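Local coordinates for beta-galacturonidase (Eisenbergiella tayi, PDB 6NCX), which binds galacturonate in a TIM-barrel active site and, as a family 2 glycoside hydrolase, probably cleaves beta-linked uronic acids from their glycosides, at residues N334-L339 against G374-C379; S408-F413 against V425-Y430; C276-H281 against R309-P314. All coordinates share one frame; numbering follows the deposited sequence.

All three contacts are buried at the C-terminal ends of the strands of one TIM barrel and surround the same galacturonate. Contact 3 joins the first barrel strand to the second, contact 1 the third to the fourth, and contact 2 the fifth to the sixth. Contact 3 lies nearest the centre of the chain; contact 2 is farther out, where C411 to F413 are partly exposed. Contact 2 is parallel strand pairing, whereas contacts 1 and 3 are mostly loop and send R337, N377 and H312 to the sugar hydroxyls. N377 ties them together: its OD1 receives R309 NH2 of contact 3 and N428 ND2 of contact 2.

Contact 1 (N334-L339 against G374-C379); sequences NHARGL and GILNEC. With ADA (alpha-D-galactopyranuronic acid), chain I.
Just beyond the third and fourth strands of the TIM barrel, R337 and N377 lie side by side in the active site and both reach the bound galacturonate. The R337 side chain starts with CG anti to the backbone N (chi1 -177°) and then bends at chi2, which turns the guanidinium edge to the sugar. R337 NE donates to O3 of the galacturonate at 2.7 Å and, more distantly, to O4, while R337 NH2 also donates to O4, at 3.1 Å. A leucine here would lack these donors and would probably leave O3 and O4 less firmly held. N377 ND2 lies 3.3 Å from R337 CG. The same N377 ND2 gives galacturonate O2 a fairly straight bond of 2.9 Å. An asparagine suits the place because its carbonyl is occupied as well: OD1 receives R309 and N428, which fixes the amide's rotation.

N377 and E378 form the corners of a type II turn from L376 to C379, consistent with the Asn-Glu pair found after the fourth strand in related glycosidases. The E378 carboxylate lies against C1 and O1 of the galacturonate. N377 O receives G338 N at 2.7 Å; G338 has positive phi, and a side chain there would collide with R337 NH1. N334 has CG between its backbone N and carbonyl carbon (chi1 74°), which places N334 OD1 where L376 N meets it in the carbonyl plane, on a lone pair, at 2.9 Å. A water accepts from N377 N at 2.8 Å and lies within bonding distance of N334 O and A336 O, bridging the loops. A336 CB packs on L376 CD2 at 3.8 Å. L376 and L339 rest on F349 of helix 349-364, while I375 and C379 pack against helix 384-400, which follows strand 370-374.

Contact 2 (S408-F413 against V425-Y430); sequences SASCRF and VSYNIY. With ADA (alpha-D-galactopyranuronic acid), chain I.
S410 pairs in parallel with Y427, its N donating to S426 O at 2.9 Å and its O receiving N428 N at 2.8 Å in a nearly straight bond (175°). These are the fifth and sixth strands of the TIM barrel, 406-410 and 425-428, and the S410 backbone bonds to the residues on both sides of its partner.

On the face turned to helix 439-453, S410 CB sits over the Y427 ring, 4.0 Å from its centroid, a CH-pi contact for which the small serine suits the close strand spacing. The tyrosine continues past it: its hydroxyl OH donates to R412 O at 2.9 Å, approaching from above the carbonyl plane, and thereby ties the strand to the turn that follows. That turn is also held from within. S410 OG, anti to the backbone N (chi1 176°), accepts from R412 N at 3.1 Å in an ST turn, while the same OG bonds to D416. F413 ends the segment by stacking on Y442.

The other face looks into the barrel. Here the small A409 leaves room for the amide of N428, whose OD1 is 3.5 Å from A409 CB. That OD1 is bonded to T464, and N428 ND2 makes a weak bond to E378 OE2. N428 is a second-shell residue that probably helps position the sugar-binding N377. Beyond it Y430, bonded through its hydroxyl to E465, brings ring atom CE1 to 3.6 Å from O1 of the galacturonate.

Contact 3 (C276-H281 against R309-P314); sequences CRHEDH and RTVHYP. With ADA (alpha-D-galactopyranuronic acid), chain I.
Three groups grip the hydroxyl of Y313. H278 ND1 lies 2.7 Å from Y313 OH in a straight hydrogen bond whose proton could sit on either atom, E279 N donates to OH at 3.0 Å, and a water bound to E279 O also bonds to it. This contact joins the loops after the first two strands of the TIM barrel, 268-276 and 307-309, and a tyrosine suits the place because it can span the gap and bond both the side chain and the backbone opposite. Its chi1 of 40° sets the ring between its own N and carbonyl carbon, turned across H278.

The strands themselves meet at C276 and R309, paired in parallel. R309 O accepts two N-H groups, from R277 N at 3.0 Å and from V311, the second closing an inverse gamma turn at T310. V311 packs between the loops: CG1 meets C276 CB (3.6 Å), while CG2 lies over one face of the H278 imidazole, 3.7 Å from its centroid.

R309 is extended from CG to NE, which carries its guanidinium, besides N377, to salt bridges with E333 and E465; these would probably balance its buried charge, one of the acids, E465, also binding the sugar. E279 is paired likewise with R140. After V311 the chain passes through a cis peptide into H312. E333 bonds H312 ND1 and so helps fix the ring's orientation, leaving H312 NE2 in hydrogen bond with O3 of the galacturonate at 2.7 Å.

Contact 1 (N334-L339 against G374-C379)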
loop_
_atom_site.group_PDB
_atom_site.type_symbol
_atom_site.label_atom_id
_atom_site.label_comp_id
_atom_site.label_asym_id
_atom_site.label_seq_id
_atom_site.Cartn_x
_atom_site.Cartn_y
_atom_site.Cartn_z
ATOM N N ASN C 334 15.513 4.082 33.206
ATOM C CA ASN C 334 14.993 2.831 33.738
ATOM C C ASN C 334 13.683 2.474 33.020
ATOM O O ASN C 334 13.135 3.254 32.234
ATOM C CB ASN C 334 14.851 2.899 35.272
ATOM C CG ASN C 334 13.661 3.763 35.772
ATOM O OD1 ASN C 334 13.133 4.635 35.076
ATOM N ND2 ASN C 334 13.259 3.514 37.019
ATOM N N HIS C 335 13.214 1.254 33.246
ATOM C CA HIS C 335 12.057 0.726 32.528
ATOM C C HIS C 335 10.783 1.174 33.218
ATOM O O HIS C 335 10.433 0.654 34.283
ATOM C CB HIS C 335 12.086 -0.796 32.447
ATOM C CG HIS C 335 10.873 -1.362 31.781
ATOM N ND1 HIS C 335 10.372 -2.613 32.069
ATOM C CD2 HIS C 335 10.051 -0.833 30.844
ATOM C CE1 HIS C 335 9.292 -2.829 31.339
ATOM N NE2 HIS C 335 9.077 -1.766 30.583
ATOM N N ALA C 336 10.079 2.119 32.598
ATOM C CA ALA C 336 8.788 2.608 33.077
ATOM C C ALA C 336 8.233 3.614 32.070
ATOM O O ALA C 336 8.975 4.467 31.565
ATOM C CB ALA C 336 8.908 3.255 34.467
ATOM N N ARG C 337 6.930 3.510 31.798
ATOM C CA ARG C 337 6.231 4.413 30.876
ATOM C C ARG C 337 4.803 4.607 31.356
ATOM O O ARG C 337 4.024 3.647 31.358
ATOM C CB ARG C 337 6.206 3.870 29.442
ATOM C CG ARG C 337 5.534 4.836 28.469
ATOM C CD ARG C 337 4.775 4.125 27.376
ATOM N NE ARG C 337 3.795 5.029 26.788
ATOM C CZ ARG C 337 2.629 5.342 27.361
ATOM N NH1 ARG C 337 2.296 4.811 28.529
ATOM N NH2 ARG C 337 1.796 6.188 26.773
ATOM N N GLY C 338 4.455 5.836 31.733
ATOM C CA GLY C 338 3.059 6.177 31.942
ATOM C C GLY C 338 2.374 5.416 33.061
ATOM O O GLY C 338 1.149 5.254 33.027
ATOM N N LEU C 339 3.116 4.962 34.065
ATOM C CA LEU C 339 2.484 4.237 35.162
ATOM C C LEU C 339 1.689 5.207 36.043
ATOM O O LEU C 339 2.180 6.281 36.410
ATOM C CB LEU C 339 3.551 3.477 35.961
ATOM C CG LEU C 339 4.246 2.392 35.114
ATOM C CD1 LEU C 339 5.417 1.733 35.813
ATOM C CD2 LEU C 339 3.257 1.317 34.628
ATOM N N GLY C 374 17.768 8.833 32.935
ATOM C CA GLY C 374 16.375 9.211 33.051
ATOM C C GLY C 374 15.627 8.218 33.910
ATOM O O GLY C 374 16.084 7.084 34.082
ATOM N N ILE C 375 14.493 8.627 34.483
ATOM C CA ILE C 375 13.668 7.734 35.284
ATOM C C ILE C 375 12.206 7.983 34.949
ATOM O O ILE C 375 11.827 9.060 34.484
ATOM C CB ILE C 375 13.879 7.888 36.824
ATOM C CG1 ILE C 375 13.495 9.288 37.314
ATOM C CG2 ILE C 375 15.283 7.532 37.239
ATOM C CD1 ILE C 375 13.324 9.359 38.843
ATOM N N LEU C 376 11.391 6.949 35.176
ATOM C CA LEU C 376 9.942 7.067 35.342
ATOM C C LEU C 376 9.299 7.961 34.275
ATOM O O LEU C 376 8.615 8.940 34.578
ATOM C CB LEU C 376 9.611 7.572 36.750
ATOM C CG LEU C 376 10.052 6.622 37.872
ATOM C CD1 LEU C 376 9.745 7.180 39.267
ATOM C CD2 LEU C 376 9.429 5.239 37.681
ATOM N N ASN C 377 9.529 7.602 33.006
ATOM C CA ASN C 377 8.888 8.304 31.896
ATOM C C ASN C 377 7.380 8.469 32.090
ATOM O O ASN C 377 6.619 7.490 32.060
ATOM C CB ASN C 377 9.145 7.584 30.563
ATOM C CG ASN C 377 8.360 8.210 29.416
ATOM O OD1 ASN C 377 8.774 9.220 28.819
ATOM N ND2 ASN C 377 7.208 7.634 29.122
ATOM N N GLU C 378 6.947 9.718 32.290
ATOM C CA GLU C 378 5.530 10.080 32.372
ATOM C C GLU C 378 4.791 9.373 33.511
ATOM O O GLU C 378 3.593 9.097 33.397
ATOM C CB GLU C 378 4.810 9.808 31.050
ATOM C CG GLU C 378 5.187 10.729 29.897
ATOM C CD GLU C 378 4.102 10.774 28.816
ATOM O OE1 GLU C 378 3.245 9.860 28.773
ATOM O OE2 GLU C 378 4.094 11.736 28.023
ATOM N N CYS C 379 5.457 9.099 34.635
ATOM C CA CYS C 379 4.733 8.550 35.774
ATOM C C CYS C 379 4.112 9.681 36.612
ATOM O O CYS C 379 4.136 10.851 36.227
ATOM C CB CYS C 379 5.640 7.621 36.569
ATOM S SG CYS C 379 6.131 6.205 35.555
HETATM C C1 ADA I . 3.983 9.495 25.634
HETATM C C2 ADA I . 4.848 8.245 25.916
HETATM C C3 ADA I . 5.244 7.449 24.728
HETATM C C4 ADA I . 4.218 7.389 23.650
HETATM C C5 ADA I . 3.623 8.771 23.352
HETATM C C6 ADA I . 2.515 8.752 22.297
HETATM O O1 ADA I . 4.765 10.617 25.293
HETATM O O2 ADA I . 5.968 8.629 26.661
HETATM O O3 ADA I . 5.604 6.146 25.126
HETATM O O4 ADA I . 3.166 6.532 24.028
HETATM O O5 ADA I . 3.018 9.310 24.562
HETATM O O6B ADA I . 2.681 8.221 21.165
HETATM O O6A ADA I . 1.417 9.288 22.590
HETATM O O HOH W 1 11.490 5.689 32.362
#

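Contact 2 (S408-F413 against V425-Y430)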
loop_
_atom_site.group_PDB
_atom_site.type_symbol
_atom_site.label_atom_id
_atom_site.label_comp_id
_atom_site.label_asym_id
_atom_site.label_seq_id
_atom_site.Cartn_x
_atom_site.Cartn_y
_atom_site.Cartn_z
ATOM N N SER C 408 13.935 13.250 34.167
ATOM C CA SER C 408 12.771 12.401 33.943
ATOM C C SER C 408 11.845 13.096 32.953
ATOM O O SER C 408 11.538 14.285 33.116
ATOM C CB SER C 408 12.033 12.121 35.254
ATOM O OG SER C 408 10.860 11.369 35.010
ATOM N N ALA C 409 11.397 12.364 31.935
ATOM C CA ALA C 409 10.549 12.957 30.901
ATOM C C ALA C 409 9.134 13.088 31.455
ATOM O O ALA C 409 8.479 12.085 31.752
ATOM C CB ALA C 409 10.576 12.125 29.621
ATOM N N SER C 410 8.671 14.322 31.616
ATOM C CA SER C 410 7.400 14.586 32.270
ATOM C C SER C 410 6.314 14.936 31.267
ATOM O O SER C 410 6.580 15.470 30.187
ATOM C CB SER C 410 7.522 15.730 33.272
ATOM O OG SER C 410 6.251 16.015 33.823
ATOM N N CYS C 411 5.074 14.628 31.641
ATOM C CA CYS C 411 3.915 15.119 30.909
ATOM C C CYS C 411 2.899 15.797 31.827
ATOM O O CYS C 411 1.796 16.133 31.371
ATOM C CB CYS C 411 3.247 13.984 30.132
ATOM S SG CYS C 411 2.640 12.664 31.184
ATOM N N ARG C 412 3.226 15.999 33.106
ATOM C CA ARG C 412 2.305 16.677 34.013
ATOM C C ARG C 412 2.512 18.173 33.784
ATOM O O ARG C 412 3.262 18.865 34.487
ATOM C CB ARG C 412 2.517 16.238 35.459
ATOM C CG ARG C 412 2.581 14.703 35.682
ATOM C CD ARG C 412 1.287 13.886 35.404
ATOM N NE ARG C 412 1.619 12.684 34.616
ATOM C CZ ARG C 412 1.010 11.498 34.682
ATOM N NH1 ARG C 412 0.006 11.294 35.519
ATOM N NH2 ARG C 412 1.420 10.501 33.901
ATOM N N PHE C 413 1.853 18.650 32.720
ATOM C CA PHE C 413 1.906 20.012 32.203
ATOM C C PHE C 413 1.463 20.983 33.286
ATOM O O PHE C 413 0.265 21.095 33.567
ATOM C CB PHE C 413 1.017 20.094 30.963
ATOM C CG PHE C 413 1.122 21.385 30.186
ATOM C CD1 PHE C 413 0.222 22.423 30.404
ATOM C CD2 PHE C 413 2.081 21.537 29.186
ATOM C CE1 PHE C 413 0.301 23.608 29.669
ATOM C CE2 PHE C 413 2.165 22.713 28.451
ATOM C CZ PHE C 413 1.276 23.749 28.691
ATOM N N VAL C 425 15.443 19.498 33.526
ATOM C CA VAL C 425 13.991 19.410 33.385
ATOM C C VAL C 425 13.662 18.972 31.961
ATOM O O VAL C 425 14.205 19.519 30.990
ATOM C CB VAL C 425 13.320 20.756 33.719
ATOM C CG1 VAL C 425 11.827 20.701 33.424
ATOM C CG2 VAL C 425 13.570 21.128 35.181
ATOM N N SER C 426 12.768 17.990 31.831
ATOM C CA SER C 426 12.452 17.409 30.531
ATOM C C SER C 426 10.949 17.206 30.378
ATOM O O SER C 426 10.282 16.726 31.295
ATOM C CB SER C 426 13.181 16.078 30.353
ATOM O OG SER C 426 14.586 16.259 30.377
ATOM N N TYR C 427 10.423 17.557 29.206
ATOM C CA TYR C 427 8.992 17.499 28.960
ATOM C C TYR C 427 8.641 16.817 27.635
ATOM O O TYR C 427 9.328 16.979 26.615
ATOM C CB TYR C 427 8.396 18.909 29.025
ATOM C CG TYR C 427 7.750 19.135 30.359
ATOM C CD1 TYR C 427 8.472 19.656 31.419
ATOM C CD2 TYR C 427 6.430 18.766 30.581
ATOM C CE1 TYR C 427 7.885 19.837 32.679
ATOM C CE2 TYR C 427 5.825 18.946 31.832
ATOM C CZ TYR C 427 6.560 19.481 32.874
ATOM O OH TYR C 427 5.980 19.660 34.110
ATOM N N ASN C 428 7.562 16.043 27.666
ATOM C CA ASN C 428 6.943 15.485 26.473
ATOM C C ASN C 428 5.686 16.293 26.141
ATOM O O ASN C 428 4.754 16.352 26.952
ATOM C CB ASN C 428 6.575 14.018 26.691
ATOM C CG ASN C 428 7.755 13.172 27.125
ATOM O OD1 ASN C 428 8.915 13.551 26.946
ATOM N ND2 ASN C 428 7.463 12.004 27.683
ATOM N N ILE C 429 5.647 16.873 24.938
ATOM C CA ILE C 429 4.531 17.692 24.481
ATOM C C ILE C 429 4.137 17.299 23.057
ATOM O O ILE C 429 4.975 16.923 22.231
ATOM C CB ILE C 429 4.892 19.194 24.551
ATOM C CG1 ILE C 429 6.055 19.497 23.587
ATOM C CG2 ILE C 429 5.205 19.600 26.008
ATOM C CD1 ILE C 429 6.320 20.977 23.363
ATOM N N TYR C 430 2.846 17.393 22.760
ATOM C CA TYR C 430 2.354 17.089 21.409
ATOM C C TYR C 430 1.376 18.132 20.883
ATOM O O TYR C 430 0.272 17.796 20.454
ATOM C CB TYR C 430 1.710 15.713 21.379
ATOM C CG TYR C 430 2.718 14.622 21.465
ATOM C CD1 TYR C 430 3.193 14.207 22.700
ATOM C CD2 TYR C 430 3.201 13.995 20.319
ATOM C CE1 TYR C 430 4.112 13.210 22.814
ATOM C CE2 TYR C 430 4.133 12.966 20.417
ATOM C CZ TYR C 430 4.587 12.590 21.678
ATOM O OH TYR C 430 5.503 11.589 21.838
HETATM C C1 ADA I . 3.983 9.495 25.634
HETATM C C2 ADA I . 4.848 8.245 25.916
HETATM C C3 ADA I . 5.244 7.449 24.728
HETATM C C4 ADA I . 4.218 7.389 23.650
HETATM C C5 ADA I . 3.623 8.771 23.352
HETATM C C6 ADA I . 2.515 8.752 22.297
HETATM O O1 ADA I . 4.765 10.617 25.293
HETATM O O2 ADA I . 5.968 8.629 26.661
HETATM O O3 ADA I . 5.604 6.146 25.126
HETATM O O4 ADA I . 3.166 6.532 24.028
HETATM O O5 ADA I . 3.018 9.310 24.562
HETATM O O6B ADA I . 2.681 8.221 21.165
HETATM O O6A ADA I . 1.417 9.288 22.590
HETATM O O HOH W 2 11.431 16.664 34.406
#

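Contact 3 (C276-H281 against R309-P314)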
loop_
_atom_site.group_PDB
_atom_site.type_symbol
_atom_site.label_atom_id
_atom_site.label_comp_id
_atom_site.label_asym_id
_atom_site.label_seq_id
_atom_site.Cartn_x
_atom_site.Cartn_y
_atom_site.Cartn_z
ATOM N N CYS C 276 13.958 9.603 20.009
ATOM C CA CYS C 276 13.485 8.475 20.790
ATOM C C CYS C 276 13.501 7.234 19.907
ATOM O O CYS C 276 12.992 7.261 18.782
ATOM C CB CYS C 276 12.063 8.722 21.297
ATOM S SG CYS C 276 11.882 10.173 22.351
ATOM N N ARG C 277 14.064 6.140 20.411
ATOM C CA ARG C 277 14.081 4.899 19.647
ATOM C C ARG C 277 13.761 3.739 20.569
ATOM O O ARG C 277 14.445 3.546 21.579
ATOM C CB ARG C 277 15.435 4.680 18.967
ATOM C CG ARG C 277 15.600 3.279 18.421
ATOM C CD ARG C 277 16.988 3.120 17.827
ATOM N NE ARG C 277 17.185 1.787 17.278
ATOM C CZ ARG C 277 17.598 0.743 17.981
ATOM N NH1 ARG C 277 17.875 0.876 19.255
ATOM N NH2 ARG C 277 17.753 -0.431 17.396
ATOM N N HIS C 278 12.723 2.977 20.223
ATOM C CA HIS C 278 12.431 1.705 20.872
ATOM C C HIS C 278 13.327 0.611 20.300
ATOM O O HIS C 278 13.831 0.720 19.173
ATOM C CB HIS C 278 10.971 1.303 20.654
ATOM C CG HIS C 278 10.052 1.729 21.747
ATOM N ND1 HIS C 278 10.049 1.130 22.985
ATOM C CD2 HIS C 278 9.089 2.682 21.785
ATOM C CE1 HIS C 278 9.129 1.699 23.745
ATOM N NE2 HIS C 278 8.523 2.636 23.038
ATOM N N GLU C 279 13.514 -0.457 21.078
ATOM C CA GLU C 279 14.109 -1.695 20.558
ATOM C C GLU C 279 12.978 -2.513 19.953
ATOM O O GLU C 279 12.376 -3.366 20.604
ATOM C CB GLU C 279 14.848 -2.476 21.641
ATOM C CG GLU C 279 15.993 -1.742 22.321
ATOM C CD GLU C 279 16.800 -2.640 23.267
ATOM O OE1 GLU C 279 18.056 -2.614 23.181
ATOM O OE2 GLU C 279 16.190 -3.355 24.113
ATOM N N ASP C 280 12.673 -2.240 18.688
ATOM C CA ASP C 280 11.555 -2.880 18.020
ATOM C C ASP C 280 11.846 -2.941 16.529
ATOM O O ASP C 280 12.386 -1.986 15.959
ATOM C CB ASP C 280 10.242 -2.120 18.289
ATOM C CG ASP C 280 8.999 -2.937 17.921
ATOM O OD1 ASP C 280 8.516 -2.846 16.752
ATOM O OD2 ASP C 280 8.531 -3.692 18.809
ATOM N N HIS C 281 11.471 -4.071 15.908
ATOM C CA HIS C 281 11.686 -4.385 14.507
ATOM C C HIS C 281 10.695 -5.485 14.181
ATOM O O HIS C 281 10.490 -6.369 15.018
ATOM C CB HIS C 281 13.118 -4.846 14.235
ATOM C CG HIS C 281 13.435 -5.076 12.788
ATOM N ND1 HIS C 281 12.985 -6.176 12.089
ATOM C CD2 HIS C 281 14.193 -4.362 11.916
ATOM C CE1 HIS C 281 13.428 -6.117 10.842
ATOM N NE2 HIS C 281 14.164 -5.026 10.711
ATOM N N ARG C 309 17.436 8.535 22.583
ATOM C CA ARG C 309 16.847 8.314 23.897
ATOM C C ARG C 309 16.218 6.923 23.931
ATOM O O ARG C 309 15.377 6.600 23.087
ATOM C CB ARG C 309 15.817 9.407 24.223
ATOM C CG ARG C 309 15.131 9.183 25.540
ATOM C CD ARG C 309 14.148 10.286 25.905
ATOM N NE ARG C 309 13.345 9.811 27.027
ATOM C CZ ARG C 309 12.022 9.803 27.063
ATOM N NH1 ARG C 309 11.314 10.312 26.061
ATOM N NH2 ARG C 309 11.403 9.317 28.120
ATOM N N THR C 310 16.625 6.105 24.909
ATOM C CA THR C 310 16.255 4.687 24.987
ATOM C C THR C 310 14.870 4.520 25.613
ATOM O O THR C 310 14.704 4.059 26.743
ATOM C CB THR C 310 17.274 3.911 25.807
ATOM O OG1 THR C 310 17.199 4.353 27.166
ATOM C CG2 THR C 310 18.705 4.094 25.288
ATOM N N VAL C 311 13.851 4.883 24.846
ATOM C CA VAL C 311 12.483 4.720 25.327
ATOM C C VAL C 311 12.115 3.236 25.302
ATOM O O VAL C 311 12.343 2.541 24.304
ATOM C CB VAL C 311 11.515 5.583 24.491
ATOM C CG1 VAL C 311 11.985 7.037 24.490
ATOM C CG2 VAL C 311 11.402 5.076 23.045
ATOM N N HIS C 312 11.607 2.715 26.419
ATOM C CA HIS C 312 11.573 3.348 27.739
ATOM C C HIS C 312 12.192 2.377 28.731
ATOM O O HIS C 312 11.509 1.935 29.638
ATOM C CB HIS C 312 10.140 3.670 28.204
ATOM C CG HIS C 312 9.425 4.676 27.352
ATOM N ND1 HIS C 312 9.760 6.014 27.334
ATOM C CD2 HIS C 312 8.374 4.538 26.509
ATOM C CE1 HIS C 312 8.949 6.656 26.513
ATOM N NE2 HIS C 312 8.103 5.784 25.997
ATOM N N TYR C 313 13.479 2.034 28.537
ATOM C CA TYR C 313 14.134 0.943 29.252
ATOM C C TYR C 313 15.606 0.882 28.856
ATOM O O TYR C 313 15.984 1.447 27.824
ATOM C CB TYR C 313 13.422 -0.390 28.950
ATOM C CG TYR C 313 13.005 -0.525 27.489
ATOM C CD1 TYR C 313 13.945 -0.802 26.490
ATOM C CD2 TYR C 313 11.690 -0.354 27.112
ATOM C CE1 TYR C 313 13.566 -0.912 25.141
ATOM C CE2 TYR C 313 11.299 -0.459 25.780
ATOM C CZ TYR C 313 12.245 -0.736 24.800
ATOM O OH TYR C 313 11.846 -0.828 23.485
ATOM N N PRO C 314 16.465 0.221 29.644
ATOM C CA PRO C 314 17.874 0.085 29.245
ATOM C C PRO C 314 18.025 -0.668 27.930
ATOM O O PRO C 314 17.212 -1.522 27.576
ATOM C CB PRO C 314 18.509 -0.695 30.410
ATOM C CG PRO C 314 17.626 -0.360 31.599
ATOM C CD PRO C 314 16.232 -0.238 31.034
HETATM C C1 ADA I . 3.983 9.495 25.634
HETATM C C2 ADA I . 4.848 8.245 25.916
HETATM C C3 ADA I . 5.244 7.449 24.728
HETATM C C4 ADA I . 4.218 7.389 23.650
HETATM C C5 ADA I . 3.623 8.771 23.352
HETATM C C6 ADA I . 2.515 8.752 22.297
HETATM O O1 ADA I . 4.765 10.617 25.293
HETATM O O2 ADA I . 5.968 8.629 26.661
HETATM O O3 ADA I . 5.604 6.146 25.126
HETATM O O4 ADA I . 3.166 6.532 24.028
HETATM O O5 ADA I . 3.018 9.310 24.562
HETATM O O6B ADA I . 2.681 8.221 21.165
HETATM O O6A ADA I . 1.417 9.288 22.590
HETATM O O HOH W 3 14.882 1.686 23.225
HETATM O O HOH W 4 10.663 -2.950 22.519
#